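Long-range contacts in Esterase/lipase (Lactobacillus rhamnosus, PDB 4N5H), which probably hydrolyses carboxylic esters, and may transfer acyl groups, as a serine hydrolase of the alpha/beta hydrolase fold: residues T143-G148 against K277-V282; C184-P189 against D243-Q248. The protein carries 1 engineered substitution. One frame throughout, in Å; residues are numbered along the deposited sequence.

Interaction 1: T143-G148 against K277-V282; sequences TGDSAG and KHVFNV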
# COMPACT_ATOMS: atom_id res chain seq x y z
N THR A 143 -28.86 6.40 -9.40
CA THR A 143 -28.14 5.81 -10.52
C THR A 143 -27.74 4.42 -10.20
O THR A 143 -27.59 4.10 -9.04
CB THR A 143 -26.99 6.65 -10.97
OG1 THR A 143 -26.55 6.18 -12.24
CG2 THR A 143 -25.88 6.56 -9.99
N GLY A 144 -27.72 3.61 -11.23
CA GLY A 144 -27.25 2.24 -11.15
C GLY A 144 -26.65 1.78 -12.43
O GLY A 144 -27.10 2.16 -13.53
N ASP A 145 -25.69 0.84 -12.29
CA ASP A 145 -25.03 0.27 -13.49
C ASP A 145 -25.30 -1.21 -13.62
O ASP A 145 -25.22 -1.95 -12.62
CB ASP A 145 -23.52 0.49 -13.51
CG ASP A 145 -22.81 -0.17 -12.41
OD1 ASP A 145 -22.01 -1.12 -12.75
OD2 ASP A 145 -22.95 0.30 -11.23
N SER A 146 -25.64 -1.61 -14.86
CA SER A 146 -25.91 -3.05 -15.21
C SER A 146 -27.09 -3.79 -14.39
O SER A 146 -28.25 -3.34 -14.42
CB SER A 146 -24.52 -3.79 -15.17
OG SER A 146 -24.59 -5.03 -15.91
N ALA A 147 -26.80 -4.84 -13.59
CA ALA A 147 -27.79 -5.26 -12.60
C ALA A 147 -28.20 -4.19 -11.60
O ALA A 147 -29.35 -4.06 -11.19
CB ALA A 147 -27.31 -6.48 -11.86
N GLY A 148 -27.29 -3.24 -11.31
CA GLY A 148 -27.66 -2.12 -10.51
C GLY A 148 -28.62 -1.17 -11.24
O GLY A 148 -29.40 -0.45 -10.55
N LYS A 277 -16.72 0.11 -23.53
CA LYS A 277 -17.34 -1.17 -23.21
C LYS A 277 -18.44 -1.02 -22.15
O LYS A 277 -18.74 0.06 -21.70
CB LYS A 277 -16.27 -2.12 -22.68
CG LYS A 277 -15.62 -1.69 -21.35
CD LYS A 277 -14.75 -2.78 -20.74
CE LYS A 277 -15.63 -3.85 -20.06
NZ LYS A 277 -16.37 -3.52 -18.83
N HIS A 278 -19.04 -2.16 -21.75
CA HIS A 278 -20.03 -2.17 -20.67
C HIS A 278 -19.49 -1.42 -19.50
O HIS A 278 -18.39 -1.66 -19.03
CB HIS A 278 -20.24 -3.66 -20.29
CG HIS A 278 -21.32 -3.89 -19.30
ND1 HIS A 278 -22.64 -3.60 -19.57
CD2 HIS A 278 -21.30 -4.47 -18.07
CE1 HIS A 278 -23.37 -3.90 -18.51
NE2 HIS A 278 -22.60 -4.48 -17.62
N VAL A 279 -20.32 -0.51 -19.01
CA VAL A 279 -20.12 0.30 -17.85
C VAL A 279 -18.77 1.01 -17.77
O VAL A 279 -18.22 1.19 -16.69
CB VAL A 279 -20.44 -0.42 -16.51
CG1 VAL A 279 -21.90 -0.92 -16.52
CG2 VAL A 279 -19.50 -1.51 -16.17
N PHE A 280 -18.25 1.45 -18.91
CA PHE A 280 -16.87 2.00 -18.95
C PHE A 280 -16.74 3.23 -18.09
O PHE A 280 -15.70 3.42 -17.46
CB PHE A 280 -16.41 2.31 -20.41
CG PHE A 280 -17.05 3.56 -20.94
CD1 PHE A 280 -16.51 4.82 -20.68
CD2 PHE A 280 -18.26 3.49 -21.71
CE1 PHE A 280 -17.18 5.97 -21.14
CE2 PHE A 280 -18.88 4.60 -22.20
CZ PHE A 280 -18.34 5.90 -21.90
N ASN A 281 -17.79 4.00 -18.02
CA ASN A 281 -17.77 5.29 -17.26
C ASN A 281 -17.79 5.19 -15.75
O ASN A 281 -17.47 6.12 -15.03
CB ASN A 281 -18.82 6.25 -17.77
CG ASN A 281 -20.21 5.73 -17.60
OD1 ASN A 281 -20.53 4.66 -18.18
ND2 ASN A 281 -20.98 6.31 -16.75
N VAL A 282 -18.20 4.04 -15.29
CA VAL A 282 -18.13 3.62 -13.90
C VAL A 282 -16.75 2.97 -13.56
O VAL A 282 -16.13 3.25 -12.49
CB VAL A 282 -19.22 2.60 -13.58
CG1 VAL A 282 -19.16 2.12 -12.11
CG2 VAL A 282 -20.60 3.26 -13.78

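Interaction 2: C184-P189 against D243-Q248; sequences CPVAEP and DSFYLQ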
# COMPACT_ATOMS: atom_id res chain seq x y z
N CYS A 184 -25.87 1.22 -18.81
CA CYS A 184 -25.90 -0.11 -19.39
C CYS A 184 -26.80 -1.07 -18.59
O CYS A 184 -26.38 -2.13 -18.15
CB CYS A 184 -24.50 -0.76 -19.51
SG CYS A 184 -23.36 0.24 -20.50
N PRO A 185 -28.06 -0.65 -18.38
CA PRO A 185 -28.89 -1.46 -17.50
C PRO A 185 -29.24 -2.81 -18.12
O PRO A 185 -29.32 -2.93 -19.34
CB PRO A 185 -30.17 -0.66 -17.37
CG PRO A 185 -30.21 0.11 -18.62
CD PRO A 185 -28.77 0.54 -18.85
N VAL A 186 -29.49 -3.78 -17.26
CA VAL A 186 -30.14 -5.05 -17.62
C VAL A 186 -31.58 -5.02 -17.13
O VAL A 186 -31.97 -5.75 -16.25
CB VAL A 186 -29.30 -6.21 -17.17
CG1 VAL A 186 -29.87 -7.51 -17.77
CG2 VAL A 186 -27.91 -5.99 -17.77
N ALA A 187 -32.33 -4.09 -17.65
CA ALA A 187 -33.64 -3.82 -17.08
C ALA A 187 -34.73 -4.81 -17.50
O ALA A 187 -35.81 -4.84 -16.83
CB ALA A 187 -34.06 -2.40 -17.33
N GLU A 188 -34.45 -5.61 -18.56
CA GLU A 188 -35.37 -6.64 -19.03
C GLU A 188 -34.73 -8.02 -18.96
O GLU A 188 -34.39 -8.61 -20.00
CB GLU A 188 -35.84 -6.29 -20.46
CG GLU A 188 -36.51 -4.95 -20.59
CD GLU A 188 -37.90 -4.94 -19.96
OE1 GLU A 188 -38.75 -5.80 -20.34
OE2 GLU A 188 -38.16 -4.10 -19.14
N PRO A 189 -34.50 -8.53 -17.73
CA PRO A 189 -33.72 -9.75 -17.59
C PRO A 189 -34.38 -10.95 -18.32
O PRO A 189 -33.65 -11.87 -18.77
CB PRO A 189 -33.69 -10.02 -16.12
CG PRO A 189 -34.44 -9.05 -15.47
CD PRO A 189 -34.72 -7.93 -16.40
N ASP A 243 -21.36 -1.60 -25.72
CA ASP A 243 -21.82 -2.32 -24.53
C ASP A 243 -22.21 -3.75 -24.89
O ASP A 243 -23.00 -3.94 -25.78
CB ASP A 243 -23.02 -1.51 -23.97
CG ASP A 243 -23.71 -2.20 -22.81
OD1 ASP A 243 -23.04 -3.00 -22.12
OD2 ASP A 243 -24.88 -1.91 -22.59
N SER A 244 -21.64 -4.74 -24.26
CA SER A 244 -22.04 -6.10 -24.49
C SER A 244 -23.54 -6.29 -24.21
O SER A 244 -24.14 -7.14 -24.83
CB SER A 244 -21.30 -7.02 -23.56
OG SER A 244 -21.36 -6.61 -22.20
N PHE A 245 -24.15 -5.44 -23.38
CA PHE A 245 -25.62 -5.43 -23.14
C PHE A 245 -26.38 -4.41 -23.90
O PHE A 245 -27.49 -4.01 -23.53
CB PHE A 245 -25.89 -5.27 -21.64
CG PHE A 245 -25.52 -6.48 -20.83
CD1 PHE A 245 -24.28 -6.59 -20.26
CD2 PHE A 245 -26.41 -7.54 -20.74
CE1 PHE A 245 -23.90 -7.64 -19.43
CE2 PHE A 245 -26.02 -8.65 -19.98
CZ PHE A 245 -24.80 -8.65 -19.27
N TYR A 246 -25.90 -3.97 -25.06
CA TYR A 246 -26.58 -2.92 -25.81
C TYR A 246 -28.01 -3.36 -26.16
O TYR A 246 -28.91 -2.52 -26.22
CB TYR A 246 -25.80 -2.60 -27.10
CG TYR A 246 -26.36 -1.51 -27.95
CD1 TYR A 246 -26.68 -0.20 -27.46
CD2 TYR A 246 -26.66 -1.77 -29.31
CE1 TYR A 246 -27.17 0.79 -28.25
CE2 TYR A 246 -27.16 -0.75 -30.10
CZ TYR A 246 -27.40 0.52 -29.59
OH TYR A 246 -27.91 1.49 -30.37
N LEU A 247 -28.23 -4.65 -26.43
CA LEU A 247 -29.59 -5.04 -26.76
C LEU A 247 -30.58 -4.72 -25.66
O LEU A 247 -31.75 -4.41 -25.89
CB LEU A 247 -29.70 -6.54 -27.06
CG LEU A 247 -29.16 -7.06 -28.40
CD1 LEU A 247 -29.85 -8.43 -28.60
CD2 LEU A 247 -29.40 -6.10 -29.60
N GLN A 248 -30.14 -4.83 -24.41
CA GLN A 248 -30.98 -4.38 -23.29
C GLN A 248 -31.36 -2.90 -23.31
O GLN A 248 -32.43 -2.51 -22.93
CB GLN A 248 -30.29 -4.70 -21.98
CG GLN A 248 -30.22 -6.17 -21.66
CD GLN A 248 -31.51 -6.69 -21.03
OE1 GLN A 248 -32.17 -6.00 -20.25
NE2 GLN A 248 -31.91 -7.88 -21.43
O HOH W 1 -27.80 -1.84 -21.45
O HOH W 2 -32.65 -2.99 -20.19

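Interaction 1: T143-G148 against K277-V282
S146 OG and H278 NE2 lie 2.7 Å apart, a hydrogen bond in which either atom may be the donor. With OG anti to the backbone N of S146 (chi1 -161°), the hydroxyl is turned to NE2 and comes in at the edge of the imidazole, near the ring plane. V279 CG1 lies over the centre of the H278 ring, 3.7 Å above its plane, and the same methyl packs 3.7 Å from D145 CB, at the end of strand 140-145. V282 CG2 meets that CB at 4.0 Å.

Further out, H278 ND1 is hydrogen-bonded to D243 OD1, so that with NE2 on S146 both ring nitrogens are held and the ring is unlikely to turn, while D145 OD2 is held by N85. S146 has phi 58° and psi -116°, a strained backbone that fits the nucleophile elbow of a GxSxG motif (G144, S146, G148), consistent with a Ser-His-Asp triad of S146, H278 and D243. An alanine in place of H278 would probably leave the S146 hydroxyl and the D243 carboxylate without the ring that links them.

The elbow joins strand 140-145 to helix 147-158. Strand 179-183 lies alongside that strand, with V183 touching D145, and helix 86-94 meets V282 through Y88; F280 packs on helix 288-311.

Interaction 2: C184-P189 against D243-Q248
The loop that carries the acidic member of a probable Ser-His-Asp triad, D243, here meets the chain leaving strand 179-183, at the C-terminal ends of the parallel strands of an alpha/beta hydrolase sheet. C184 CB sits 3.3 Å from D243 OD2, so the cysteine packs against the carboxylate. The other oxygen, OD1, accepts from F245 N at 3.0 Å, approached from above the carboxylate plane; this bond spans two residues and defines an Asx turn. OD1 also bonds to H278 ND1, so the turn positions the acid for the histidine.

V186 packs on F245: methyl CG2 stands over one face of the phenyl ring, offset toward the rim, 3.9 Å from the centroid and 21° off the ring normal, a CH-pi contact.

At the first turn of helix 246-258, Q248 reaches back to the loop. Its chain bends at chi2, which brings CD close to E188 O. OE1 accepts from E188 N at 2.9 Å in the plane of the amide carbonyl, with an N-H...O angle of 154°. NE2 donates to E188 O at 3.0 Å; the acceptor lies in the amide plane of Q248, whereas the donor stands 57° out of the carbonyl plane of E188. V186 CG1 touches OE1 at 3.7 Å.

Two waters complete the junction. Water 1 lies within donating distance of P185 O and F245 O, though it cannot serve every acceptor around it at once, and water 2 takes the N-H of A187 while lying within bonding distance of Q248 O and OE1.

Chemically, the paired bonds let one primary amide satisfy both the N-H and the C=O of E188 and hold that amide against rotation. The E188 carboxylate turns instead to S224. D243 OD1 is thus gripped by both F245 N and H278 ND1, which would keep the carboxylate from turning.

Following the chain from its N terminus, T143-G148 comes first, at the end of strand 140-145, then C184-P189 after strand 179-183, D243-Q248 after strand 235-240, and finally K277-V282 beyond strand 263-268. Interaction 2 joins the middle two and closes a loop with 53 residues between its segments; interaction 1 joins the outer two across 128 residues, so interaction 2 is nested inside it. Their centres are 10 Å apart and they touch directly. S146 O and V186 N, 3.1 Å apart, probably hydrogen-bond, and H278 CE1 packs on F245 CD1 at 3.3 Å. Together they unite four successive loops beyond parallel strands of the sheet.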